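Local coordinates for synergistic-type venom protein S2C4 (Dendroaspis jamesoni kaimosae, PDB 7C28) that probably enhances the toxicity of other toxins, and is a three-finger toxin that forms a disulfide-linked homodimer, at residues Gln21-Lys29 / Cys54-Lys65. Sequence-based numbering, arbitrary orientation.
Sequences QKICFKNWK and CVKCCNTDKCNK
C24 and K26 of the central strand pair with C58 and K56 of the edge strand 54-58 in the antiparallel three-stranded sheet of a three-finger toxin. Each pair exchanges two backbone hydrogen bonds, C24 N to C58 O being 2.8 Å. Packing is tight where the C-terminal tail folds back over the face bearing C24 and K26. There the C58-C63 disulfide, which spans the type II turn T60-C63, lies against C24, itself bonded to C3; C24 CB lies 3.7 Å from C63 SG, and compact cystines suit so small a core. Asparagine fits position 64 because its amide bonds both ways: OD1 accepts from V4 N, while N64 ND2 donates to F25 O at 3.2 Å, standing above the F25 carbonyl plane. At the other end, W28 turns its ring edge to C54 O and meets the second subunit, whose C54 is disulfide-bonded to this C54. N59, past the strand's end, is exposed; I23 rests CG2 on C57 CB, while I23 CD1 reaches N59 CB at 3.8 Å. K26 has length enough to lay CG against N64 CB and run on past N64 O; a bend at chi3 (70°) then brings K26 NZ within 3.0 Å of K65 O.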
loop_
_atom_site.group_PDB
_atom_site.type_symbol
_atom_site.label_atom_id
_atom_site.label_comp_id
_atom_site.label_asym_id
_atom_site.label_seq_id
_atom_site.Cartn_x
_atom_site.Cartn_y
_atom_site.Cartn_z
ATOM N N GLN A 21 -13.883 0.331 -16.823
ATOM C CA GLN A 21 -13.182 0.281 -15.540
ATOM C C GLN A 21 -12.916 -1.194 -15.248
ATOM O O GLN A 21 -13.823 -1.931 -14.856
ATOM C CB GLN A 21 -14.003 0.941 -14.435
ATOM C CG GLN A 21 -14.239 2.434 -14.623
ATOM C CD GLN A 21 -15.049 3.050 -13.490
ATOM O OE1 GLN A 21 -16.043 2.477 -13.034
ATOM N NE2 GLN A 21 -14.625 4.222 -13.030
ATOM N N LYS A 22 -11.668 -1.632 -15.431
ATOM C CA LYS A 22 -11.344 -3.053 -15.324
ATOM C C LYS A 22 -10.373 -3.363 -14.187
ATOM O O LYS A 22 -9.750 -4.427 -14.190
ATOM C CB LYS A 22 -10.781 -3.563 -16.652
ATOM C CG LYS A 22 -11.525 -3.044 -17.879
ATOM C CD LYS A 22 -10.859 -3.489 -19.180
ATOM C CE LYS A 22 -11.829 -3.397 -20.353
ATOM N NZ LYS A 22 -11.143 -3.239 -21.666
ATOM N N ILE A 23 -10.248 -2.472 -13.205
ATOM C CA ILE A 23 -9.334 -2.650 -12.083
ATOM C C ILE A 23 -10.033 -2.198 -10.802
ATOM O O ILE A 23 -10.767 -1.205 -10.806
ATOM C CB ILE A 23 -8.025 -1.850 -12.301
ATOM C CG1 ILE A 23 -7.370 -2.197 -13.643
ATOM C CG2 ILE A 23 -7.053 -2.054 -11.157
ATOM C CD1 ILE A 23 -6.764 -3.575 -13.702
ATOM N N CYS A 24 -9.805 -2.918 -9.706
ATOM C CA CYS A 24 -10.131 -2.429 -8.371
ATOM C C CYS A 24 -8.863 -1.882 -7.727
ATOM O O CYS A 24 -7.756 -2.333 -8.033
ATOM C CB CYS A 24 -10.723 -3.515 -7.471
ATOM S SG CYS A 24 -12.096 -4.481 -8.129
ATOM N N PHE A 25 -9.024 -0.894 -6.841
ATOM C CA PHE A 25 -7.878 -0.276 -6.187
ATOM C C PHE A 25 -8.087 -0.156 -4.684
ATOM O O PHE A 25 -9.216 -0.095 -4.191
ATOM C CB PHE A 25 -7.569 1.121 -6.775
ATOM C CG PHE A 25 -8.543 2.195 -6.360
ATOM C CD1 PHE A 25 -8.353 2.921 -5.188
ATOM C CD2 PHE A 25 -9.639 2.492 -7.152
ATOM C CE1 PHE A 25 -9.247 3.906 -4.810
ATOM C CE2 PHE A 25 -10.535 3.477 -6.780
ATOM C CZ PHE A 25 -10.335 4.188 -5.606
ATOM N N LYS A 26 -6.964 -0.142 -3.968
ATOM C CA LYS A 26 -6.865 0.304 -2.587
ATOM C C LYS A 26 -5.834 1.422 -2.519
ATOM O O LYS A 26 -4.783 1.335 -3.159
ATOM C CB LYS A 26 -6.453 -0.840 -1.656
ATOM C CG LYS A 26 -7.315 -2.078 -1.760
ATOM C CD LYS A 26 -6.746 -3.202 -0.921
ATOM C CE LYS A 26 -6.895 -2.898 0.565
ATOM N NZ LYS A 26 -6.600 -4.095 1.398
ATOM N N ASN A 27 -6.130 2.477 -1.757
ATOM C CA ASN A 27 -5.244 3.636 -1.656
ATOM C C ASN A 27 -5.090 4.043 -0.195
ATOM O O ASN A 27 -6.053 4.487 0.433
ATOM C CB ASN A 27 -5.776 4.803 -2.486
ATOM C CG ASN A 27 -4.721 5.864 -2.745
ATOM O OD1 ASN A 27 -3.757 6.005 -1.985
ATOM N ND2 ASN A 27 -4.899 6.620 -3.827
ATOM N N TRP A 28 -3.876 3.915 0.336
ATOM C CA TRP A 28 -3.583 4.265 1.722
ATOM C C TRP A 28 -3.245 5.753 1.793
ATOM O O TRP A 28 -2.201 6.181 1.290
ATOM C CB TRP A 28 -2.430 3.418 2.259
ATOM C CG TRP A 28 -2.811 2.048 2.775
ATOM C CD1 TRP A 28 -2.986 1.678 4.082
ATOM C CD2 TRP A 28 -3.028 0.863 1.994
ATOM N NE1 TRP A 28 -3.313 0.342 4.158
ATOM C CE2 TRP A 28 -3.344 -0.180 2.892
ATOM C CE3 TRP A 28 -2.992 0.585 0.623
ATOM C CZ2 TRP A 28 -3.622 -1.478 2.460
ATOM C CZ3 TRP A 28 -3.269 -0.704 0.197
ATOM C CH2 TRP A 28 -3.579 -1.717 1.112
ATOM N N LYS A 29 -4.134 6.545 2.389
ATOM C CA LYS A 29 -3.891 7.964 2.623
ATOM C C LYS A 29 -3.715 8.210 4.116
ATOM O O LYS A 29 -4.517 7.734 4.929
ATOM C CB LYS A 29 -5.022 8.821 2.044
ATOM C CG LYS A 29 -4.891 9.003 0.527
ATOM C CD LYS A 29 -6.044 9.768 -0.106
ATOM C CE LYS A 29 -5.577 10.503 -1.362
ATOM N NZ LYS A 29 -5.073 9.572 -2.416
ATOM N N CYS A 54 0.469 4.333 -0.327
ATOM C CA CYS A 54 0.682 3.082 -1.040
ATOM C C CYS A 54 -0.610 2.715 -1.762
ATOM O O CYS A 54 -1.703 3.060 -1.307
ATOM C CB CYS A 54 1.102 1.977 -0.055
ATOM S SG CYS A 54 1.888 0.492 -0.745
ATOM N N VAL A 55 -0.476 2.017 -2.891
ATOM C CA VAL A 55 -1.614 1.639 -3.727
ATOM C C VAL A 55 -1.479 0.166 -4.085
ATOM O O VAL A 55 -0.384 -0.305 -4.410
ATOM C CB VAL A 55 -1.711 2.508 -5.006
ATOM C CG1 VAL A 55 -2.549 1.818 -6.098
ATOM C CG2 VAL A 55 -2.301 3.881 -4.692
ATOM N N LYS A 56 -2.595 -0.556 -4.055
ATOM C CA LYS A 56 -2.640 -1.928 -4.539
ATOM C C LYS A 56 -3.755 -2.031 -5.568
ATOM O O LYS A 56 -4.867 -1.553 -5.326
ATOM C CB LYS A 56 -2.853 -2.919 -3.389
ATOM C CG LYS A 56 -3.299 -4.308 -3.833
ATOM C CD LYS A 56 -3.465 -5.239 -2.635
ATOM C CE LYS A 56 -3.958 -6.608 -3.060
ATOM N NZ LYS A 56 -4.279 -7.456 -1.877
ATOM N N CYS A 57 -3.452 -2.631 -6.720
ATOM C CA CYS A 57 -4.416 -2.765 -7.803
ATOM C C CYS A 57 -4.535 -4.219 -8.232
ATOM O O CYS A 57 -3.531 -4.925 -8.351
ATOM C CB CYS A 57 -4.013 -1.919 -9.017
ATOM S SG CYS A 57 -4.381 -0.150 -8.901
ATOM N N CYS A 58 -5.773 -4.656 -8.457
ATOM C CA CYS A 58 -6.091 -6.043 -8.776
ATOM C C CYS A 58 -7.290 -6.039 -9.719
ATOM O O CYS A 58 -7.974 -5.025 -9.875
ATOM C CB CYS A 58 -6.367 -6.863 -7.515
ATOM S SG CYS A 58 -7.481 -6.057 -6.388
ATOM N N ASN A 59 -7.551 -7.173 -10.359
ATOM C CA ASN A 59 -8.632 -7.215 -11.344
ATOM C C ASN A 59 -9.449 -8.505 -11.252
ATOM O O ASN A 59 -9.794 -9.124 -12.259
ATOM C CB ASN A 59 -8.067 -7.022 -12.754
ATOM C CG ASN A 59 -7.309 -8.241 -13.262
ATOM O OD1 ASN A 59 -6.740 -9.015 -12.488
ATOM N ND2 ASN A 59 -7.334 -8.433 -14.573
ATOM N N THR A 60 -9.820 -8.903 -10.037
ATOM C CA THR A 60 -10.859 -9.909 -9.858
ATOM C C THR A 60 -11.883 -9.400 -8.854
ATOM O O THR A 60 -11.638 -8.440 -8.122
ATOM C CB THR A 60 -10.293 -11.255 -9.380
ATOM O OG1 THR A 60 -9.524 -11.051 -8.189
ATOM C CG2 THR A 60 -9.415 -11.890 -10.455
ATOM N N ASP A 61 -13.028 -10.077 -8.814
ATOM C CA ASP A 61 -14.183 -9.574 -8.078
ATOM C C ASP A 61 -13.864 -9.431 -6.594
ATOM O O ASP A 61 -13.420 -10.390 -5.953
ATOM C CB ASP A 61 -15.389 -10.489 -8.294
ATOM C CG ASP A 61 -15.972 -10.360 -9.696
ATOM O OD1 ASP A 61 -16.361 -9.240 -10.084
ATOM O OD2 ASP A 61 -16.039 -11.379 -10.415
ATOM N N LYS A 62 -14.060 -8.218 -6.067
ATOM C CA LYS A 62 -13.812 -7.870 -4.666
ATOM C C LYS A 62 -12.418 -8.261 -4.196
ATOM O O LYS A 62 -12.210 -8.514 -3.006
ATOM C CB LYS A 62 -14.853 -8.529 -3.754
ATOM C CG LYS A 62 -16.294 -8.160 -4.049
ATOM C CD LYS A 62 -17.250 -8.857 -3.081
ATOM C CE LYS A 62 -18.639 -9.013 -3.680
ATOM N NZ LYS A 62 -19.391 -10.135 -3.048
ATOM N N CYS A 63 -11.459 -8.340 -5.117
ATOM C CA CYS A 63 -10.051 -8.425 -4.745
ATOM C C CYS A 63 -9.620 -7.346 -3.750
ATOM O O CYS A 63 -8.689 -7.566 -2.972
ATOM C CB CYS A 63 -9.192 -8.394 -6.007
ATOM S SG CYS A 63 -9.258 -6.865 -6.905
ATOM N N ASN A 64 -10.243 -6.168 -3.779
ATOM C CA ASN A 64 -9.755 -5.023 -3.002
ATOM C C ASN A 64 -10.392 -4.929 -1.614
ATOM O O ASN A 64 -10.642 -3.827 -1.122
ATOM C CB ASN A 64 -9.971 -3.730 -3.784
ATOM C CG ASN A 64 -11.433 -3.344 -3.894
ATOM O OD1 ASN A 64 -12.316 -4.198 -3.977
ATOM N ND2 ASN A 64 -11.696 -2.047 -3.877
ATOM N N LYS A 65 -10.649 -6.057 -0.953
ATOM C CA LYS A 65 -11.263 -6.071 0.381
ATOM C C LYS A 65 -10.536 -5.200 1.413
ATOM O O LYS A 65 -9.321 -5.291 1.588
ATOM C CB LYS A 65 -11.344 -7.507 0.908
ATOM C CG LYS A 65 -12.364 -8.381 0.202
ATOM C CD LYS A 65 -12.113 -9.850 0.495
ATOM C CE LYS A 65 -10.765 -10.289 -0.055
ATOM N NZ LYS A 65 -10.460 -11.713 0.256
HETATM O O HOH W 1 -6.973 -6.596 -0.931
#